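Local coordinates for signal recognition 54 kDa protein (Pyrococcus furiosus, PDB 3DM5) that is a P-loop GTPase-family subunit of the signal recognition particle, with a helical bundle domain and a signal peptide binding domain, at residues Ile220-Leu233 with Ser252-Thr265. Numbering follows the deposited sequence.
With SO4 (sulfate ion), chain N.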
loop_
_atom_site.group_PDB
_atom_site.type_symbol
_atom_site.label_atom_id
_atom_site.label_comp_id
_atom_site.label_asym_id
_atom_site.label_seq_id
_atom_site.Cartn_x
_atom_site.Cartn_y
_atom_site.Cartn_z
ATOM N N ILE A 220 18.374 -17.646 14.475
ATOM C CA ILE A 220 16.945 -17.362 14.583
ATOM C C ILE A 220 16.419 -16.718 13.308
ATOM O O ILE A 220 16.998 -15.755 12.793
ATOM C CB ILE A 220 16.631 -16.393 15.748
ATOM C CG1 ILE A 220 17.229 -16.896 17.055
ATOM C CG2 ILE A 220 15.131 -16.215 15.916
ATOM C CD1 ILE A 220 16.821 -16.059 18.237
ATOM N N ASP A 221 15.307 -17.254 12.820
ATOM C CA ASP A 221 14.589 -16.710 11.676
ATOM C C ASP A 221 13.876 -15.431 12.105
ATOM O O ASP A 221 12.966 -15.452 12.927
ATOM C CB ASP A 221 13.611 -17.773 11.179
ATOM C CG ASP A 221 12.698 -17.283 10.082
ATOM O OD1 ASP A 221 12.526 -16.049 9.932
ATOM O OD2 ASP A 221 12.136 -18.155 9.383
ATOM N N GLY A 222 14.310 -14.308 11.550
ATOM C CA GLY A 222 13.813 -13.019 11.987
ATOM C C GLY A 222 12.405 -12.688 11.524
ATOM O O GLY A 222 11.857 -11.676 11.908
ATOM N N THR A 223 11.810 -13.534 10.701
ATOM C CA THR A 223 10.456 -13.271 10.253
ATOM C C THR A 223 9.459 -13.688 11.308
ATOM O O THR A 223 8.259 -13.479 11.139
ATOM C CB THR A 223 10.117 -14.001 8.948
ATOM O OG1 THR A 223 10.059 -15.408 9.201
ATOM C CG2 THR A 223 11.151 -13.683 7.854
ATOM N N ILE A 224 9.953 -14.280 12.394
ATOM C CA ILE A 224 9.095 -14.604 13.538
ATOM C C ILE A 224 8.829 -13.400 14.444
ATOM O O ILE A 224 8.024 -13.475 15.370
ATOM C CB ILE A 224 9.628 -15.811 14.358
ATOM C CG1 ILE A 224 10.836 -15.430 15.212
ATOM C CG2 ILE A 224 9.980 -16.943 13.439
ATOM C CD1 ILE A 224 11.059 -16.397 16.377
ATOM N N GLY A 225 9.482 -12.277 14.167
ATOM C CA GLY A 225 9.238 -11.082 14.955
ATOM C C GLY A 225 9.529 -11.277 16.432
ATOM O O GLY A 225 10.556 -11.844 16.814
ATOM N N GLN A 226 8.615 -10.812 17.272
ATOM C CA GLN A 226 8.879 -10.729 18.703
ATOM C C GLN A 226 8.895 -12.085 19.381
ATOM O O GLN A 226 9.242 -12.166 20.548
ATOM C CB GLN A 226 7.853 -9.835 19.387
ATOM C CG GLN A 226 6.484 -10.455 19.499
ATOM C CD GLN A 226 5.532 -9.582 20.271
ATOM O OE1 GLN A 226 4.672 -8.906 19.691
ATOM N NE2 GLN A 226 5.698 -9.555 21.589
ATOM N N GLN A 227 8.508 -13.140 18.658
ATOM C CA GLN A 227 8.559 -14.505 19.187
ATOM C C GLN A 227 9.986 -14.998 19.382
ATOM O O GLN A 227 10.193 -16.062 19.966
ATOM C CB GLN A 227 7.838 -15.501 18.275
ATOM C CG GLN A 227 6.441 -15.111 17.848
ATOM C CD GLN A 227 5.820 -16.142 16.920
ATOM O OE1 GLN A 227 5.353 -17.182 17.374
ATOM N NE2 GLN A 227 5.825 -15.862 15.609
ATOM N N ALA A 228 10.959 -14.232 18.886
ATOM C CA ALA A 228 12.361 -14.586 19.057
ATOM C C ALA A 228 12.789 -14.470 20.509
ATOM O O ALA A 228 13.767 -15.091 20.920
ATOM C CB ALA A 228 13.265 -13.730 18.190
ATOM N N TYR A 229 12.075 -13.656 21.274
ATOM C CA TYR A 229 12.437 -13.422 22.659
ATOM C C TYR A 229 12.623 -14.724 23.446
ATOM O O TYR A 229 13.698 -14.992 23.977
ATOM C CB TYR A 229 11.390 -12.561 23.354
ATOM C CG TYR A 229 11.736 -12.308 24.792
ATOM C CD1 TYR A 229 12.592 -11.267 25.143
ATOM C CD2 TYR A 229 11.243 -13.121 25.802
ATOM C CE1 TYR A 229 12.936 -11.025 26.471
ATOM C CE2 TYR A 229 11.577 -12.884 27.147
ATOM C CZ TYR A 229 12.427 -11.832 27.466
ATOM O OH TYR A 229 12.781 -11.575 28.770
ATOM N N ASN A 230 11.566 -15.522 23.515
ATOM C CA ASN A 230 11.580 -16.752 24.297
ATOM C C ASN A 230 12.571 -17.792 23.798
ATOM O O ASN A 230 13.154 -18.512 24.604
ATOM C CB ASN A 230 10.170 -17.336 24.439
ATOM C CG ASN A 230 9.368 -16.630 25.519
ATOM O OD1 ASN A 230 9.899 -16.289 26.576
ATOM N ND2 ASN A 230 8.090 -16.401 25.257
ATOM N N GLN A 231 12.769 -17.848 22.482
ATOM C CA GLN A 231 13.764 -18.736 21.895
ATOM C C GLN A 231 15.162 -18.300 22.289
ATOM O O GLN A 231 15.967 -19.134 22.673
ATOM C CB GLN A 231 13.654 -18.778 20.365
ATOM C CG GLN A 231 12.283 -19.161 19.867
ATOM C CD GLN A 231 12.259 -19.373 18.382
ATOM O OE1 GLN A 231 13.242 -19.105 17.687
ATOM N NE2 GLN A 231 11.132 -19.857 17.877
ATOM N N ALA A 232 15.450 -17.003 22.210
ATOM C CA ALA A 232 16.766 -16.485 22.589
ATOM C C ALA A 232 17.006 -16.703 24.075
ATOM O O ALA A 232 18.099 -17.093 24.501
ATOM C CB ALA A 232 16.882 -15.005 22.257
ATOM N N LEU A 233 15.969 -16.444 24.860
ATOM C CA LEU A 233 16.064 -16.518 26.303
ATOM C C LEU A 233 16.350 -17.939 26.778
ATOM O O LEU A 233 17.231 -18.140 27.622
ATOM C CB LEU A 233 14.781 -16.006 26.950
ATOM C CG LEU A 233 14.972 -15.086 28.162
ATOM C CD1 LEU A 233 13.834 -15.230 29.141
ATOM C CD2 LEU A 233 16.280 -15.354 28.853
ATOM N N SER A 252 11.756 -8.400 5.328
ATOM C CA SER A 252 10.784 -8.863 6.317
ATOM C C SER A 252 10.181 -7.704 7.076
ATOM O O SER A 252 10.882 -6.783 7.528
ATOM C CB SER A 252 11.391 -9.875 7.295
ATOM O OG SER A 252 11.871 -9.240 8.473
ATOM N N ALA A 253 8.867 -7.761 7.226
ATOM C CA ALA A 253 8.160 -6.721 7.954
ATOM C C ALA A 253 8.438 -6.794 9.457
ATOM O O ALA A 253 8.198 -5.832 10.184
ATOM C CB ALA A 253 6.667 -6.815 7.685
ATOM N N LYS A 254 8.970 -7.930 9.905
ATOM C CA LYS A 254 8.995 -8.242 11.329
ATOM C C LYS A 254 10.391 -8.364 11.963
ATOM O O LYS A 254 10.494 -8.515 13.173
ATOM C CB LYS A 254 8.188 -9.514 11.581
ATOM C CG LYS A 254 6.883 -9.557 10.816
ATOM C CD LYS A 254 6.156 -10.884 11.001
ATOM C CE LYS A 254 5.596 -11.027 12.399
ATOM N NZ LYS A 254 4.806 -12.287 12.516
ATOM N N GLY A 255 11.446 -8.290 11.157
ATOM C CA GLY A 255 12.806 -8.359 11.657
ATOM C C GLY A 255 13.111 -7.382 12.784
ATOM O O GLY A 255 13.882 -7.684 13.707
ATOM N N GLY A 256 12.509 -6.202 12.724
ATOM C CA GLY A 256 12.696 -5.241 13.789
ATOM C C GLY A 256 12.278 -5.833 15.118
ATOM O O GLY A 256 12.990 -5.722 16.119
ATOM N N GLY A 257 11.111 -6.472 15.118
ATOM C CA GLY A 257 10.604 -7.146 16.295
ATOM C C GLY A 257 11.517 -8.253 16.800
ATOM O O GLY A 257 11.584 -8.481 18.003
ATOM N N ALA A 258 12.208 -8.944 15.890
ATOM C CA ALA A 258 13.157 -9.997 16.262
ATOM C C ALA A 258 14.424 -9.434 16.918
ATOM O O ALA A 258 14.837 -9.911 17.970
ATOM C CB ALA A 258 13.525 -10.863 15.032
ATOM N N LEU A 259 15.038 -8.425 16.291
ATOM C CA LEU A 259 16.254 -7.820 16.832
ATOM C C LEU A 259 15.990 -7.236 18.200
ATOM O O LEU A 259 16.733 -7.502 19.135
ATOM C CB LEU A 259 16.824 -6.737 15.917
ATOM C CG LEU A 259 17.240 -7.131 14.495
ATOM C CD1 LEU A 259 17.680 -5.890 13.752
ATOM C CD2 LEU A 259 18.335 -8.194 14.499
ATOM N N SER A 260 14.928 -6.440 18.315
ATOM C CA SER A 260 14.604 -5.804 19.579
ATOM C C SER A 260 14.301 -6.868 20.639
ATOM O O SER A 260 14.632 -6.726 21.822
ATOM C CB SER A 260 13.428 -4.847 19.399
ATOM O OG SER A 260 12.300 -5.538 18.899
ATOM N N ALA A 261 13.691 -7.954 20.190
ATOM C CA ALA A 261 13.324 -9.055 21.076
ATOM C C ALA A 261 14.554 -9.784 21.644
ATOM O O ALA A 261 14.659 -10.002 22.845
ATOM C CB ALA A 261 12.419 -10.023 20.348
ATOM N N VAL A 262 15.467 -10.154 20.749
ATOM C CA VAL A 262 16.719 -10.792 21.101
ATOM C C VAL A 262 17.576 -9.868 21.949
ATOM O O VAL A 262 18.215 -10.309 22.897
ATOM C CB VAL A 262 17.529 -11.226 19.845
ATOM C CG1 VAL A 262 18.965 -11.532 20.222
ATOM C CG2 VAL A 262 16.895 -12.437 19.177
ATOM N N ALA A 263 17.583 -8.581 21.633
ATOM C CA ALA A 263 18.401 -7.662 22.402
ATOM C C ALA A 263 17.848 -7.456 23.834
ATOM O O ALA A 263 18.580 -7.108 24.769
ATOM C CB ALA A 263 18.544 -6.342 21.671
ATOM N N ALA A 264 16.547 -7.672 23.992
ATOM C CA ALA A 264 15.894 -7.466 25.268
ATOM C C ALA A 264 16.353 -8.588 26.168
ATOM O O ALA A 264 16.159 -8.597 27.381
ATOM C CB ALA A 264 14.403 -7.522 25.096
ATOM N N THR A 265 16.984 -9.549 25.541
ATOM C CA THR A 265 17.269 -10.790 26.194
ATOM C C THR A 265 18.660 -10.733 26.822
ATOM O O THR A 265 18.957 -11.482 27.747
ATOM C CB THR A 265 17.208 -11.880 25.150
ATOM O OG1 THR A 265 16.178 -12.820 25.483
ATOM C CG2 THR A 265 18.581 -12.520 24.969
HETATM S S SO4 N . 5.797 -16.042 22.378
HETATM O O1 SO4 N . 6.980 -15.182 22.267
HETATM O O2 SO4 N . 6.234 -17.428 22.553
HETATM O O3 SO4 N . 4.988 -15.583 23.508
HETATM O O4 SO4 N . 4.982 -15.999 21.166
#
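Gly225 and Ala258 bring their CA atoms within 4.3 Å of each other where helix 228-233 and the 3-10 segment 222-227 ahead of it lie along helix 255-263, the two helix axes crossing at -37° and approaching to 8.0 Å. Glycines and alanines make this closeness possible. Gly225 O sits 3.2 Å from Ala258 CA in a CA-H...O contact, and Gly225 CA makes another to Lys254 O. The Ala258 methyl touches the carbonyl oxygens of both Gly222 and Gly225. On the side facing the sheet, Val262 CG2 meets Ile220 CD1 tip to tip at 3.7 Å and also touches the methyls of Ala228 and Ala232. These helices follow the neighbouring parallel strands 215-221 and 242-247 of the P-loop NTPase fold, and Ile244 of the latter strand packs on both Ile220 and Val262. A chi1 of 180°, which puts CG opposite the backbone N, swings the Tyr229 ring alongside Ala261, Ala264 and Thr265: CD1 comes 3.3 Å from Ala261 O near the ring plane, Ala264 CB is also at the edge, and Thr265 OG1 lies over one face. At the other end Ser252 OG caps Gly255 N, while the bend in Lys254 (chi3 71°) brings CD to 3.3 Å from Thr223 O. Asp221 OD1 holds Thr223 by both N and OG1, closing an Asx turn; the side chain of Thr223 is about 7 Å from a bound GDP.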